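Local coordinates for ABC transporter, periplasmic substrate-binding protein (Thermotoga maritima, PDB 2HPG) that probably binds a small solute in the periplasm and delivers it to a tripartite ATP-independent (TRAP) membrane transporter, at residues A[139-145]-A[200-206]; A[150-156]-A[288-294]; A[216-221]-A[281-286]. All blocks are in the same frame, centred on the assembly; numbering follows the deposited sequence. Where two conformers were deposited one is given.

Contact 1 of 3, residues A[139-145]-A[200-206]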
loop_
_atom_site.group_PDB
_atom_site.type_symbol
_atom_site.label_atom_id
_atom_site.label_comp_id
_atom_site.label_asym_id
_atom_site.label_seq_id
_atom_site.Cartn_x
_atom_site.Cartn_y
_atom_site.Cartn_z
ATOM N N GLN A 139 -3.323 -2.059 3.487
ATOM C CA GLN A 139 -4.569 -1.297 3.463
ATOM C C GLN A 139 -5.739 -2.125 2.955
ATOM O O GLN A 139 -6.892 -1.717 3.083
ATOM C CB GLN A 139 -4.402 -0.046 2.618
ATOM C CG GLN A 139 -3.741 1.092 3.357
ATOM C CD GLN A 139 -3.659 2.320 2.521
ATOM O OE1 GLN A 139 -4.680 2.814 2.056
ATOM N NE2 GLN A 139 -2.444 2.812 2.294
ATOM N N GLY A 140 -5.459 -3.295 2.380
ATOM C CA GLY A 140 -6.508 -4.180 1.920
ATOM C C GLY A 140 -6.607 -4.247 0.417
ATOM O O GLY A 140 -5.842 -3.588 -0.286
ATOM N N TYR A 141 -7.559 -5.048 -0.057
ATOM C CA TYR A 141 -7.793 -5.247 -1.482
ATOM C C TYR A 141 -8.578 -4.114 -2.089
ATOM O O TYR A 141 -9.560 -3.641 -1.518
ATOM C CB TYR A 141 -8.574 -6.531 -1.743
ATOM C CG TYR A 141 -7.784 -7.731 -1.393
ATOM C CD1 TYR A 141 -6.916 -8.305 -2.314
ATOM C CD2 TYR A 141 -7.807 -8.233 -0.111
ATOM C CE1 TYR A 141 -6.162 -9.388 -1.977
ATOM C CE2 TYR A 141 -7.058 -9.318 0.226
ATOM C CZ TYR A 141 -6.239 -9.889 -0.713
ATOM O OH TYR A 141 -5.476 -10.966 -0.359
ATOM N N ARG A 142 -8.158 -3.752 -3.286
ATOM C CA ARG A 142 -8.798 -2.726 -4.065
ATOM C C ARG A 142 -9.637 -3.367 -5.149
ATOM O O ARG A 142 -9.273 -4.416 -5.708
ATOM C CB ARG A 142 -7.735 -1.791 -4.642
ATOM C CG ARG A 142 -7.106 -0.970 -3.542
ATOM C CD ARG A 142 -5.831 -0.301 -3.909
ATOM N NE ARG A 142 -6.007 0.842 -4.808
ATOM C CZ ARG A 142 -5.822 2.130 -4.500
ATOM N NH1 ARG A 142 -5.464 2.512 -3.294
ATOM N NH2 ARG A 142 -5.964 3.045 -5.448
ATOM N N HIS A 143 -10.780 -2.733 -5.424
ATOM C CA HIS A 143 -11.785 -3.247 -6.361
ATOM C C HIS A 143 -12.178 -2.102 -7.276
ATOM O O HIS A 143 -11.935 -0.961 -6.935
ATOM C CB HIS A 143 -13.021 -3.736 -5.576
ATOM C CG HIS A 143 -12.721 -4.821 -4.582
ATOM N ND1 HIS A 143 -12.134 -6.014 -4.939
ATOM C CD2 HIS A 143 -12.923 -4.882 -3.242
ATOM C CE1 HIS A 143 -11.971 -6.761 -3.857
ATOM N NE2 HIS A 143 -12.463 -6.106 -2.816
ATOM N N PHE A 144 -12.760 -2.385 -8.428
ATOM C CA PHE A 144 -13.184 -1.312 -9.330
ATOM C C PHE A 144 -14.466 -0.629 -8.827
ATOM O O PHE A 144 -15.368 -1.321 -8.374
ATOM C CB PHE A 144 -13.414 -1.853 -10.730
ATOM C CG PHE A 144 -12.147 -2.131 -11.479
ATOM C CD1 PHE A 144 -11.424 -1.098 -12.031
ATOM C CD2 PHE A 144 -11.667 -3.406 -11.590
ATOM C CE1 PHE A 144 -10.248 -1.339 -12.723
ATOM C CE2 PHE A 144 -10.504 -3.661 -12.273
ATOM C CZ PHE A 144 -9.789 -2.617 -12.835
ATOM N N VAL A 145 -14.530 0.701 -8.955
ATOM C CA VAL A 145 -15.679 1.487 -8.527
ATOM C C VAL A 145 -16.115 2.236 -9.778
ATOM O O VAL A 145 -15.391 3.092 -10.274
ATOM C CB VAL A 145 -15.367 2.508 -7.408
ATOM C CG1 VAL A 145 -16.681 2.830 -6.620
ATOM C CG2 VAL A 145 -14.284 1.998 -6.448
ATOM N N ALA A 200 -13.034 4.567 -10.539
ATOM C CA ALA A 200 -11.808 4.484 -9.758
ATOM C C ALA A 200 -11.607 3.036 -9.337
ATOM O O ALA A 200 -12.325 2.141 -9.771
ATOM C CB ALA A 200 -11.890 5.396 -8.524
ATOM N N GLU A 201 -10.592 2.793 -8.518
ATOM C CA GLU A 201 -10.344 1.470 -8.010
ATOM C C GLU A 201 -9.775 1.680 -6.622
ATOM O O GLU A 201 -8.781 2.377 -6.463
ATOM C CB GLU A 201 -9.416 0.696 -8.959
ATOM C CG GLU A 201 -8.117 1.347 -9.297
ATOM C CD GLU A 201 -7.016 1.104 -8.291
ATOM O OE1 GLU A 201 -6.125 1.962 -8.170
ATOM O OE2 GLU A 201 -7.039 0.071 -7.616
ATOM N N LEU A 202 -10.486 1.194 -5.613
ATOM C CA LEU A 202 -10.296 1.643 -4.234
ATOM C C LEU A 202 -10.719 0.553 -3.261
ATOM O O LEU A 202 -11.286 -0.450 -3.651
ATOM C CB LEU A 202 -11.154 2.895 -3.965
ATOM C CG LEU A 202 -10.801 4.192 -4.705
ATOM C CD1 LEU A 202 -11.886 5.260 -4.482
ATOM C CD2 LEU A 202 -9.432 4.766 -4.319
ATOM N N THR A 203 -10.440 0.766 -1.976
ATOM C CA THR A 203 -10.997 -0.051 -0.918
ATOM C C THR A 203 -12.391 0.466 -0.542
ATOM O O THR A 203 -12.745 1.574 -0.904
ATOM C CB THR A 203 -10.136 0.064 0.319
ATOM O OG1 THR A 203 -10.226 1.400 0.801
ATOM C CG2 THR A 203 -8.679 -0.277 -0.021
ATOM N N TYR A 204 -13.168 -0.341 0.186
ATOM C CA TYR A 204 -14.505 0.060 0.618
ATOM C C TYR A 204 -14.442 1.257 1.586
ATOM O O TYR A 204 -15.315 2.121 1.576
ATOM C CB TYR A 204 -15.225 -1.126 1.280
ATOM C CG TYR A 204 -15.841 -2.154 0.320
ATOM C CD1 TYR A 204 -17.058 -1.915 -0.287
ATOM C CD2 TYR A 204 -15.214 -3.377 0.060
ATOM C CE1 TYR A 204 -17.646 -2.844 -1.086
ATOM C CE2 TYR A 204 -15.805 -4.319 -0.769
ATOM C CZ TYR A 204 -17.015 -4.033 -1.350
ATOM O OH TYR A 204 -17.650 -4.923 -2.202
ATOM N N ALA A 205 -13.421 1.304 2.436
ATOM C CA ALA A 205 -13.206 2.458 3.336
ATOM C C ALA A 205 -13.022 3.750 2.542
ATOM O O ALA A 205 -13.619 4.771 2.862
ATOM C CB ALA A 205 -11.988 2.212 4.234
ATOM N N ASN A 206 -12.183 3.699 1.508
ATOM C CA ASN A 206 -11.952 4.868 0.644
ATOM C C ASN A 206 -13.263 5.304 0.011
ATOM O O ASN A 206 -13.600 6.495 -0.018
ATOM C CB ASN A 206 -11.009 4.531 -0.524
ATOM C CG ASN A 206 -9.570 4.251 -0.110
ATOM O OD1 ASN A 206 -9.092 4.687 0.941
ATOM N ND2 ASN A 206 -8.868 3.506 -0.953
#

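Contact 2 of 3, residues A[150-156]-A[288-294]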
loop_
_atom_site.group_PDB
_atom_site.type_symbol
_atom_site.label_atom_id
_atom_site.label_comp_id
_atom_site.label_asym_id
_atom_site.label_seq_id
_atom_site.Cartn_x
_atom_site.Cartn_y
_atom_site.Cartn_z
ATOM N N ILE A 150 -18.238 -4.713 -13.729
ATOM C CA ILE A 150 -16.999 -5.224 -14.321
ATOM C C ILE A 150 -16.882 -6.695 -13.911
ATOM O O ILE A 150 -16.680 -7.012 -12.741
ATOM C CB ILE A 150 -15.748 -4.409 -13.842
ATOM C CG1 ILE A 150 -15.895 -2.910 -14.153
ATOM C CG2 ILE A 150 -14.432 -5.019 -14.394
ATOM C CD1 ILE A 150 -16.185 -2.547 -15.619
ATOM N N ARG A 151 -17.068 -7.590 -14.879
ATOM C CA ARG A 151 -16.989 -9.036 -14.650
ATOM C C ARG A 151 -15.871 -9.729 -15.420
ATOM O O ARG A 151 -15.468 -10.828 -15.052
ATOM C CB ARG A 151 -18.300 -9.700 -15.052
ATOM C CG ARG A 151 -19.512 -9.178 -14.303
ATOM C CD ARG A 151 -20.733 -10.007 -14.594
ATOM N NE ARG A 151 -21.869 -9.567 -13.790
ATOM C CZ ARG A 151 -22.680 -8.561 -14.098
ATOM N NH1 ARG A 151 -22.513 -7.858 -15.205
ATOM N NH2 ARG A 151 -23.680 -8.263 -13.284
ATOM N N LYS A 152 -15.411 -9.092 -16.490
ATOM C CA LYS A 152 -14.324 -9.585 -17.346
ATOM C C LYS A 152 -13.523 -8.376 -17.872
ATOM O O LYS A 152 -14.032 -7.263 -17.891
ATOM C CB LYS A 152 -14.900 -10.357 -18.536
ATOM C CG LYS A 152 -15.841 -9.512 -19.381
ATOM C CD LYS A 152 -16.530 -10.308 -20.469
ATOM C CE LYS A 152 -17.709 -9.537 -21.043
ATOM N NZ LYS A 152 -17.710 -9.718 -22.523
ATOM N N PRO A 153 -12.262 -8.588 -18.288
ATOM C CA PRO A 153 -11.431 -7.497 -18.798
ATOM C C PRO A 153 -12.089 -6.607 -19.848
ATOM O O PRO A 153 -11.922 -5.401 -19.819
ATOM C CB PRO A 153 -10.222 -8.238 -19.385
ATOM C CG PRO A 153 -10.091 -9.429 -18.545
ATOM C CD PRO A 153 -11.508 -9.855 -18.223
ATOM N N GLU A 154 -12.848 -7.200 -20.767
ATOM C CA GLU A 154 -13.448 -6.451 -21.875
ATOM C C GLU A 154 -14.365 -5.326 -21.395
ATOM O O GLU A 154 -14.569 -4.336 -22.115
ATOM C CB GLU A 154 -14.225 -7.412 -22.787
ATOM C CG GLU A 154 -14.759 -6.779 -24.087
ATOM C CD GLU A 154 -16.100 -6.035 -23.918
ATOM O OE1 GLU A 154 -16.951 -6.452 -23.070
ATOM O OE2 GLU A 154 -16.289 -5.013 -24.634
ATOM N N ASP A 155 -14.930 -5.492 -20.193
ATOM C CA ASP A 155 -15.856 -4.516 -19.599
ATOM C C ASP A 155 -15.179 -3.197 -19.238
ATOM O O ASP A 155 -15.859 -2.178 -19.079
ATOM C CB ASP A 155 -16.479 -5.084 -18.325
ATOM C CG ASP A 155 -17.426 -6.227 -18.593
ATOM O OD1 ASP A 155 -17.976 -6.272 -19.691
ATOM O OD2 ASP A 155 -17.617 -7.084 -17.709
ATOM N N LEU A 156 -13.848 -3.225 -19.094
ATOM C CA LEU A 156 -13.058 -2.018 -18.832
ATOM C C LEU A 156 -12.680 -1.225 -20.085
ATOM O O LEU A 156 -12.342 -0.044 -19.979
ATOM C CB LEU A 156 -11.794 -2.379 -18.073
ATOM C CG LEU A 156 -11.972 -2.887 -16.649
ATOM C CD1 LEU A 156 -10.662 -3.504 -16.166
ATOM C CD2 LEU A 156 -12.481 -1.752 -15.706
ATOM N N GLU A 288 -18.634 -13.946 -9.106
ATOM C CA GLU A 288 -19.223 -13.617 -10.395
ATOM C C GLU A 288 -18.217 -13.066 -11.403
ATOM O O GLU A 288 -18.586 -12.695 -12.525
ATOM C CB GLU A 288 -20.290 -12.552 -10.219
ATOM C CG GLU A 288 -21.538 -13.021 -9.526
ATOM C CD GLU A 288 -22.675 -12.013 -9.673
ATOM O OE1 GLU A 288 -22.676 -11.220 -10.653
ATOM O OE2 GLU A 288 -23.572 -12.019 -8.799
ATOM N N ILE A 289 -16.959 -12.961 -11.002
ATOM C CA ILE A 289 -15.966 -12.290 -11.827
ATOM C C ILE A 289 -14.967 -13.308 -12.321
ATOM O O ILE A 289 -14.565 -14.208 -11.588
ATOM C CB ILE A 289 -15.274 -11.146 -11.044
ATOM C CG1 ILE A 289 -16.318 -10.057 -10.715
ATOM C CG2 ILE A 289 -14.121 -10.568 -11.847
ATOM C CD1 ILE A 289 -15.872 -9.003 -9.718
ATOM N N ASP A 290 -14.580 -13.152 -13.581
ATOM C CA ASP A 290 -13.579 -14.009 -14.187
ATOM C C ASP A 290 -12.185 -13.568 -13.721
ATOM O O ASP A 290 -11.479 -12.915 -14.468
ATOM C CB ASP A 290 -13.690 -13.898 -15.706
ATOM C CG ASP A 290 -12.940 -14.992 -16.416
ATOM O OD1 ASP A 290 -12.246 -15.787 -15.738
ATOM O OD2 ASP A 290 -13.063 -15.061 -17.661
ATOM N N LYS A 291 -11.805 -13.911 -12.485
ATOM C CA LYS A 291 -10.551 -13.407 -11.899
ATOM C C LYS A 291 -9.321 -13.993 -12.606
ATOM O O LYS A 291 -8.328 -13.302 -12.795
ATOM C CB LYS A 291 -10.492 -13.656 -10.387
ATOM C CG LYS A 291 -11.421 -12.713 -9.584
ATOM C CD LYS A 291 -11.330 -12.942 -8.064
ATOM C CE LYS A 291 -10.153 -12.215 -7.434
ATOM N NZ LYS A 291 -10.030 -12.537 -6.001
ATOM N N GLU A 292 -9.406 -15.251 -13.036
ATOM C CA GLU A 292 -8.336 -15.854 -13.845
ATOM C C GLU A 292 -8.078 -15.067 -15.136
ATOM O O GLU A 292 -6.930 -14.880 -15.535
ATOM C CB GLU A 292 -8.664 -17.335 -14.139
ATOM C CG GLU A 292 -7.665 -18.087 -15.052
ATOM C CD GLU A 292 -6.275 -18.309 -14.444
ATOM O OE1 GLU A 292 -6.074 -18.060 -13.238
ATOM O OE2 GLU A 292 -5.369 -18.750 -15.188
ATOM N N ALA A 293 -9.123 -14.585 -15.792
ATOM C CA ALA A 293 -8.945 -13.775 -16.991
ATOM C C ALA A 293 -8.166 -12.483 -16.670
ATOM O O ALA A 293 -7.347 -12.015 -17.479
ATOM C CB ALA A 293 -10.285 -13.433 -17.611
ATOM N N PHE A 294 -8.424 -11.919 -15.490
ATOM C CA PHE A 294 -7.750 -10.684 -15.054
ATOM C C PHE A 294 -6.299 -10.979 -14.682
ATOM O O PHE A 294 -5.393 -10.237 -15.061
ATOM C CB PHE A 294 -8.497 -10.034 -13.884
ATOM C CG PHE A 294 -9.715 -9.266 -14.298
ATOM C CD1 PHE A 294 -9.600 -8.010 -14.846
ATOM C CD2 PHE A 294 -10.984 -9.802 -14.130
ATOM C CE1 PHE A 294 -10.725 -7.298 -15.237
ATOM C CE2 PHE A 294 -12.116 -9.088 -14.501
ATOM C CZ PHE A 294 -11.986 -7.837 -15.058
#

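Contact 3 of 3, residues A[216-221]-A[281-286]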
loop_
_atom_site.group_PDB
_atom_site.type_symbol
_atom_site.label_atom_id
_atom_site.label_comp_id
_atom_site.label_asym_id
_atom_site.label_seq_id
_atom_site.Cartn_x
_atom_site.Cartn_y
_atom_site.Cartn_z
ATOM N N LEU A 216 -20.943 6.873 -7.955
ATOM C CA LEU A 216 -20.617 5.590 -8.537
ATOM C C LEU A 216 -21.512 4.525 -7.879
ATOM O O LEU A 216 -21.706 4.510 -6.670
ATOM C CB LEU A 216 -19.124 5.272 -8.329
ATOM C CG LEU A 216 -18.091 6.200 -8.970
ATOM C CD1 LEU A 216 -16.718 6.077 -8.261
ATOM C CD2 LEU A 216 -17.933 5.887 -10.484
ATOM N N LYS A 217 -22.055 3.636 -8.700
ATOM C CA LYS A 217 -23.025 2.641 -8.245
ATOM C C LYS A 217 -22.416 1.274 -7.937
ATOM O O LYS A 217 -22.860 0.604 -6.997
ATOM C CB LYS A 217 -24.145 2.478 -9.280
ATOM C CG LYS A 217 -25.085 1.309 -8.978
ATOM C CD LYS A 217 -26.337 1.362 -9.812
ATOM C CE LYS A 217 -27.133 0.044 -9.688
ATOM N NZ LYS A 217 -28.466 0.127 -10.353
ATOM N N TYR A 218 -21.423 0.849 -8.723
ATOM C CA TYR A 218 -20.917 -0.524 -8.636
ATOM C C TYR A 218 -19.535 -0.699 -8.010
ATOM O O TYR A 218 -18.578 -0.008 -8.362
ATOM C CB TYR A 218 -20.859 -1.166 -10.025
ATOM C CG TYR A 218 -22.201 -1.328 -10.676
ATOM C CD1 TYR A 218 -22.987 -2.437 -10.407
ATOM C CD2 TYR A 218 -22.692 -0.368 -11.551
ATOM C CE1 TYR A 218 -24.233 -2.591 -10.979
ATOM C CE2 TYR A 218 -23.929 -0.513 -12.138
ATOM C CZ TYR A 218 -24.689 -1.625 -11.845
ATOM O OH TYR A 218 -25.908 -1.781 -12.406
HETATM N N MSE A 219 -19.459 -1.644 -7.075
HETATM C CA MSE A 219 -18.193 -2.155 -6.587
HETATM C C MSE A 219 -18.024 -3.554 -7.151
HETATM O O MSE A 219 -18.785 -4.451 -6.796
HETATM C CB MSE A 219 -18.196 -2.201 -5.064
HETATM C CG MSE A 219 -16.808 -2.232 -4.484
HETATM SE SE MSE A 219 -16.188 -0.442 -4.084
HETATM C CE MSE A 219 -14.615 -0.931 -3.043
ATOM N N SER A 220 -17.062 -3.738 -8.060
ATOM C CA SER A 220 -16.818 -5.045 -8.653
ATOM C C SER A 220 -15.543 -5.631 -8.065
ATOM O O SER A 220 -14.458 -5.037 -8.187
ATOM C CB SER A 220 -16.687 -4.943 -10.171
ATOM O OG SER A 220 -17.696 -4.135 -10.746
ATOM N N GLU A 221 -15.679 -6.791 -7.419
ATOM C CA GLU A 221 -14.656 -7.327 -6.545
ATOM C C GLU A 221 -13.577 -8.127 -7.266
ATOM O O GLU A 221 -13.385 -9.331 -7.024
ATOM C CB GLU A 221 -15.288 -8.146 -5.427
ATOM C CG GLU A 221 -16.069 -7.304 -4.417
ATOM C CD GLU A 221 -16.452 -8.098 -3.213
ATOM O OE1 GLU A 221 -16.478 -9.334 -3.324
ATOM O OE2 GLU A 221 -16.757 -7.512 -2.163
HETATM N N MSE A 281 -25.141 0.904 -2.997
HETATM C CA MSE A 281 -24.226 0.407 -4.018
HETATM C C MSE A 281 -24.542 -1.033 -4.365
HETATM O O MSE A 281 -25.005 -1.798 -3.519
HETATM C CB MSE A 281 -22.781 0.505 -3.554
HETATM C CG MSE A 281 -22.301 1.924 -3.376
HETATM SE SE MSE A 281 -20.363 1.910 -3.291
HETATM C CE MSE A 281 -19.916 1.784 -5.199
ATOM N N ALA A 282 -24.278 -1.397 -5.618
ATOM C CA ALA A 282 -24.393 -2.767 -6.079
ATOM C C ALA A 282 -23.027 -3.407 -6.101
ATOM O O ALA A 282 -22.130 -2.910 -6.767
ATOM C CB ALA A 282 -24.979 -2.802 -7.470
ATOM N N VAL A 283 -22.868 -4.502 -5.365
ATOM C CA VAL A 283 -21.606 -5.243 -5.333
ATOM C C VAL A 283 -21.670 -6.365 -6.333
ATOM O O VAL A 283 -22.617 -7.136 -6.315
ATOM C CB VAL A 283 -21.353 -5.832 -3.943
ATOM C CG1 VAL A 283 -20.103 -6.698 -3.941
ATOM C CG2 VAL A 283 -21.215 -4.718 -2.956
ATOM N N ILE A 284 -20.677 -6.449 -7.223
ATOM C CA ILE A 284 -20.480 -7.606 -8.079
ATOM C C ILE A 284 -19.474 -8.503 -7.366
ATOM O O ILE A 284 -18.298 -8.170 -7.308
ATOM C CB ILE A 284 -19.932 -7.215 -9.453
ATOM C CG1 ILE A 284 -20.806 -6.123 -10.085
ATOM C CG2 ILE A 284 -19.870 -8.429 -10.348
ATOM C CD1 ILE A 284 -22.256 -6.517 -10.262
ATOM N N PRO A 285 -19.939 -9.616 -6.765
ATOM C CA PRO A 285 -19.068 -10.404 -5.900
ATOM C C PRO A 285 -17.966 -11.084 -6.687
ATOM O O PRO A 285 -18.081 -11.231 -7.903
ATOM C CB PRO A 285 -20.000 -11.467 -5.287
ATOM C CG PRO A 285 -21.346 -11.206 -5.799
ATOM C CD PRO A 285 -21.291 -10.193 -6.876
ATOM N N ALA A 286 -16.913 -11.489 -5.989
ATOM C CA ALA A 286 -15.740 -12.083 -6.635
ATOM C C ALA A 286 -16.138 -13.315 -7.447
ATOM O O ALA A 286 -15.736 -13.475 -8.607
ATOM C CB ALA A 286 -14.663 -12.437 -5.579
HETATM O O HOH W 1 -17.056 -11.707 -2.500
#

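Contact 1 of 3, residues A[139-145]-A[200-206]
Arg142 lays its guanidinium over Leu202, whose CA lies above one face of the group, while the carboxylate of Glu201 meets it near its plane. Carboxylate and guanidinium form a two-pronged salt bridge: Arg142 NE donates to Glu201 OE2 at 3.1 Å (N-H...O 174°) and Arg142 NH2 to Glu201 OE1 at 2.9 Å (162°). It sits on an antiparallel strand pair in the mixed sheet of a family 7 (DctP-type) solute-binding fold. The axes of strands 139-145 and 200-202 approach to 4.3 Å, with their directions 156° apart. Two hydrogen-bonded pairs set the register. In the first, His143 N reaches Leu202 O and Leu202 N reaches His143 O, each at 2.9 Å; in the second, Val145 N to Ala200 O and Ala200 N to Val145 O are both 2.8 Å. Between them Phe144 and Glu201 form a non-hydrogen-bonded pair, CA atoms 4.2 Å apart, with side chains on one face; those of Val145, Ala200, His143 and Leu202 take the other. Glu201 has further hydrogen-bond partners in Thr163 and His224, so the buried charge pair belongs to a wider polar network. Arg142 and Glu201 side chains also touch Trp169 of helix 167-176. Beyond Leu202 the chain turns into helix 204-209. The rings of His143 and Tyr204 meet obliquely, centroids 5.8 Å apart and planes at 63°, and Tyr204 OH is hydrogen-bonded to Glu221 OE2. Thr203 occupies the N-cap: its methyl CG2 packs 3.9 Å from Arg142 CG, and its OG1 accepts from Asn206 N at 3.1 Å.

Contact 2 of 3, residues A[150-156]-A[288-294]
The ring of Phe294 forms the apolar centre, reaching back from the first turn of helix 291-305 to the 150-156 loop. Pro153 CD sits over one ring face, 3.8 Å from the centroid of Phe294 and only 13° off the normal, which qualifies as a CH-pi contact. Leu156 CD1 approaches the ring edge at 3.9 Å from Phe294 CE1, and Ile150 CG2 comes within 3.8 Å of Phe294 CZ. Pro153 CD also touches Ala293 CB at 3.8 Å, so the proline packs against two consecutive helix residues. Leu176 of helix 167-176 meets both Leu156 and Phe294, joining that helix to the cluster. In the solute-binding fold, the contact brings the connection between strands 130-146 and 160-162 against the entrance to helix 291-305. One backbone hydrogen bond spans the segments, Asp290 N to Arg151 O, at 2.9 Å with a near-linear 168° angle. In each segment an aspartate side chain accepts from the backbone. Asp290 is the N-cap, its OD1 accepting weakly from Ala293 N at 3.3 Å, and it centres an inverse gamma turn; Asp155 OD2 accepts from Arg151 N at 2.9 Å and from Lys152 N at 3.2 Å. Farthest out, Arg151 NE and Glu288 OE1, both on exposed residues, make a long salt bridge of 3.6 Å, with OE1 near the guanidinium plane.

Contact 3 of 3, residues A[216-221]-A[281-286]
Backbone hydrogen bonds define the pairing of strands 218-221 and 282-284, whose directions differ by 18° and whose axes approach to 4.6 Å. They alternate as parallel geometry requires: Ala282 N to Lys217 O, 2.8 Å; Met219 N to Ala282 O, 3.0 Å; Ile284 N to Met219 O, 2.8 Å; Glu221 N to Ile284 O, 3.0 Å. CA-H...O contacts accompany them, including Tyr218 CA to Ala282 O at 3.3 Å. Within the mixed sheet, 282-284 pairs with the start of the long strand 218-234; that strand's other pairing, with antiparallel strand 130-146, has a classic beta bulge, Lys217 and Tyr218 both facing Thr146.

Apolar contacts divide by sheet face. Beside Tyr218, CD1 of its ring lies 3.6 Å from Ala282 CB and 4.1 Å from Ile284 CD1. On the other face, Met219 CB lies 4.5 Å from Val283 CG2, and Met281 reaches in, its CE 4.3 Å from Met219 CB; both methionines are selenomethionine.

Polar side-chain contacts gather at Glu221. Its OE2 forms a salt bridge with Lys273 NZ and a hydrogen bond with Tyr204 OH, whereas Glu221 OE1 receives a weak bond from Ala286 N at 3.5 Å and a 2.6 Å bond from a water.

In the fold
All three contacts lie on the same side of the chain's centre. Contacts 1 and 3 have centres about 11 Å apart and share the mixed sheet through neighbouring strands 130-146 and 218-234; Phe144 O and Ser220 N, 3.0 Å apart, probably hydrogen-bond there. Contact 1 closes before contact 3 opens along the chain. Contact 2, centred about 16 Å from contact 1 and 13 Å from contact 3, interlocks with contact 1 in sequence; along the chain its two segments flank both of contact 3. It meets them through Leu156 CD1 to Phe144 CZ (3.6 Å) and Ile289 CD1 to Ile284 O (3.5 Å). Edge strand 282-284, the 150-156 loop and the start of helix 291-305 thus pack together.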